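Local coordinates for protein ACDH-11, isoform b (Caenorhabditis elegans, PDB 4Y9J), which is an acyl-CoA dehydrogenase-family flavoprotein that binds flavin-adenine dinucleotide and assembles from four chains, at residues L278-Q282 with R437-V441. Sequence-based numbering, arbitrary orientation.
Sequences LGTKQ and RDAQV
D438, on helix 432-439, meets the 278-282 loop with both carboxylate oxygens. D438 OD2 uses its syn lone pair to accept an almost straight hydrogen bond from NE2 of Q282 (2.9 Å, N-H...O 178°); the oxygen lies in the amide plane, although the amide and carboxylate planes are turned 50° apart. D438 OD1 is approached instead from above the carboxylate plane by the backbone N of T280, 2.8 Å away, and also accepts a hydrogen bond from a water. That water also accepts from K281 N and R437 NH1, bridging the loop backbone to both helix side chains. Three donors thus grip the buried carboxylate, which probably favours its charged form. The backbone of G279 runs close to this carboxylate, its CA 3.5 Å from D438 OD1. R437 bends at chi3 (-72°), bringing NH1 back to the carbonyl O of L278 at 3.0 Å, in the carbonyl plane and on a lone pair, while NE and NH2 form salt bridges with E428 and E73. Beside this tight polar centre the apolar margins make van der Waals contact alone: L278 CD2 lies 3.7 Å from Q440 CG, and the T280 methyl CG2 crosses V441 at about a right angle. The looser, partly exposed side is that of K281, whose aliphatic chain passes the guanidinium before bending to give NZ to K277 O. The contact joins the middle domain to the C-terminal helical domain beside the cofactor, and T280 and V441 line the flavin pocket. The loop links strands 269-274 and 285-298 and touches helix 44-74, whereas segment 437-441 packs on helices 304-338 and 389-419 and meets a second subunit, whose Y426 OH hydrogen-bonds to R437 O.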
ATOM      1  N   LEU B 278      14.567  -8.924  -1.861  1.00 23.56           N
ATOM      2  CA  LEU B 278      13.971  -9.985  -2.691  1.00 23.75           C
ATOM      3  C   LEU B 278      13.140 -10.987  -1.914  1.00 23.83           C
ATOM      4  O   LEU B 278      11.978 -11.353  -2.292  1.00 23.79           O
ATOM      5  CB  LEU B 278      15.066 -10.742  -3.500  1.00 25.76           C
ATOM      6  CG  LEU B 278      14.656 -12.012  -4.249  1.00 25.31           C
ATOM      7  CD1 LEU B 278      13.500 -11.761  -5.232  1.00 26.18           C
ATOM      8  CD2 LEU B 278      15.892 -12.613  -4.947  1.00 27.91           C
ATOM      9  N   GLY B 279      13.794 -11.496  -0.869  1.00 22.38           N
ATOM     10  CA  GLY B 279      13.168 -12.374   0.084  1.00 22.39           C
ATOM     11  C   GLY B 279      13.592 -12.050   1.475  1.00 22.94           C
ATOM     12  O   GLY B 279      14.169 -10.992   1.712  1.00 25.41           O
ATOM     13  N   THR B 280      13.334 -12.974   2.428  1.00 24.24           N
ATOM     14  CA  THR B 280      13.428 -12.643   3.840  1.00 25.41           C
ATOM     15  C   THR B 280      12.609 -11.405   4.230  1.00 24.43           C
ATOM     16  O   THR B 280      12.929 -10.678   5.206  1.00 25.44           O
ATOM     17  CB  THR B 280      14.903 -12.553   4.388  1.00 23.93           C
ATOM     18  OG1 THR B 280      15.526 -11.340   3.973  1.00 24.44           O
ATOM     19  CG2 THR B 280      15.821 -13.770   3.899  1.00 24.94           C
ATOM     20  N   LYS B 281      11.544 -11.144   3.487  1.00 24.71           N
ATOM     21  CA  LYS B 281      10.747  -9.959   3.705  1.00 24.88           C
ATOM     22  C   LYS B 281      10.096  -9.924   5.136  1.00 25.38           C
ATOM     23  O   LYS B 281       9.759  -8.855   5.614  1.00 25.76           O
ATOM     24  CB  LYS B 281       9.609  -9.833   2.610  1.00 26.16           C
ATOM     25  CG  LYS B 281      10.115  -9.580   1.203  1.00 26.43           C
ATOM     26  CD  LYS B 281       8.925  -9.301   0.226  1.00 30.09           C
ATOM     27  CE  LYS B 281       9.374  -8.861  -1.160  1.00 31.51           C
ATOM     28  NZ  LYS B 281       9.971  -7.518  -1.051  1.00 32.03           N
ATOM     29  N   GLN B 282       9.931 -11.079   5.731  1.00 24.63           N
ATOM     30  CA  GLN B 282       9.434 -11.240   7.075  1.00 25.48           C
ATOM     31  C   GLN B 282      10.342 -10.589   8.102  1.00 26.39           C
ATOM     32  O   GLN B 282       9.869 -10.115   9.155  1.00 25.70           O
ATOM     33  CB  GLN B 282       9.275 -12.735   7.472  1.00 25.50           C
ATOM     34  CG  GLN B 282       8.670 -13.678   6.426  1.00 27.40           C
ATOM     35  CD  GLN B 282       9.711 -14.254   5.459  1.00 26.99           C
ATOM     36  OE1 GLN B 282      10.765 -13.685   5.205  1.00 26.26           O
ATOM     37  NE2 GLN B 282       9.393 -15.369   4.935  1.00 27.42           N
ATOM     38  N   ARG B 437      12.416 -17.253  -3.248  1.00 24.06           N
ATOM     39  CA  ARG B 437      12.933 -15.927  -2.905  1.00 23.76           C
ATOM     40  C   ARG B 437      13.828 -16.020  -1.619  1.00 23.02           C
ATOM     41  O   ARG B 437      14.912 -15.417  -1.543  1.00 25.13           O
ATOM     42  CB  ARG B 437      11.774 -14.942  -2.759  1.00 24.81           C
ATOM     43  CG  ARG B 437      11.065 -14.668  -4.123  1.00 24.95           C
ATOM     44  CD  ARG B 437      10.146 -13.490  -3.999  1.00 26.27           C
ATOM     45  NE  ARG B 437       8.979 -13.790  -3.224  1.00 23.89           N
ATOM     46  CZ  ARG B 437       8.791 -13.549  -1.950  1.00 26.00           C
ATOM     47  NH1 ARG B 437       9.690 -12.904  -1.219  1.00 24.32           N
ATOM     48  NH2 ARG B 437       7.613 -13.883  -1.427  1.00 27.01           N
ATOM     49  N   ASP B 438      13.328 -16.726  -0.628  1.00 23.92           N
ATOM     50  CA  ASP B 438      14.023 -16.980   0.623  1.00 26.23           C
ATOM     51  C   ASP B 438      15.288 -17.869   0.484  1.00 26.52           C
ATOM     52  O   ASP B 438      16.344 -17.538   1.017  1.00 28.33           O
ATOM     53  CB  ASP B 438      13.061 -17.488   1.709  1.00 25.05           C
ATOM     54  CG  ASP B 438      11.979 -16.393   2.154  1.00 28.48           C
ATOM     55  OD1 ASP B 438      11.932 -15.221   1.623  1.00 28.69           O
ATOM     56  OD2 ASP B 438      11.145 -16.696   3.099  1.00 27.90           O
ATOM     57  N   ALA B 439      15.184 -18.948  -0.289  1.00 25.66           N
ATOM     58  CA  ALA B 439      16.322 -19.828  -0.546  1.00 28.91           C
ATOM     59  C   ALA B 439      17.482 -19.050  -1.200  1.00 26.99           C
ATOM     60  O   ALA B 439      18.638 -19.370  -0.970  1.00 26.82           O
ATOM     61  CB  ALA B 439      15.903 -20.987  -1.461  1.00 30.84           C
ATOM     62  N   GLN B 440      17.173 -18.015  -1.989  1.00 24.45           N
ATOM     63  CA  GLN B 440      18.173 -17.178  -2.624  1.00 25.59           C
ATOM     64  C   GLN B 440      19.030 -16.364  -1.640  1.00 24.54           C
ATOM     65  O   GLN B 440      20.114 -15.918  -1.997  1.00 27.06           O
ATOM     66  CB  GLN B 440      17.524 -16.321  -3.732  1.00 23.78           C
ATOM     67  CG  GLN B 440      18.401 -15.311  -4.421  1.00 23.42           C
ATOM     68  CD  GLN B 440      19.517 -15.985  -5.238  1.00 25.98           C
ATOM     69  OE1 GLN B 440      20.666 -16.170  -4.722  1.00 28.70           O
ATOM     70  NE2 GLN B 440      19.198 -16.421  -6.388  1.00 22.25           N
ATOM     71  N   VAL B 441      18.560 -16.134  -0.407  1.00 25.89           N
ATOM     72  CA  VAL B 441      19.452 -15.502   0.561  1.00 25.35           C
ATOM     73  C   VAL B 441      20.690 -16.403   0.942  1.00 26.00           C
ATOM     74  O   VAL B 441      21.768 -15.910   1.282  1.00 25.04           O
ATOM     75  CB  VAL B 441      18.715 -15.066   1.837  1.00 25.14           C
ATOM     76  CG1 VAL B 441      18.555 -16.182   2.836  1.00 25.73           C
ATOM     77  CG2 VAL B 441      19.466 -13.867   2.429  1.00 26.93           C
TER
HETATM   78  O   HOH W   1      10.146 -13.123   1.699  1.00 25.08           O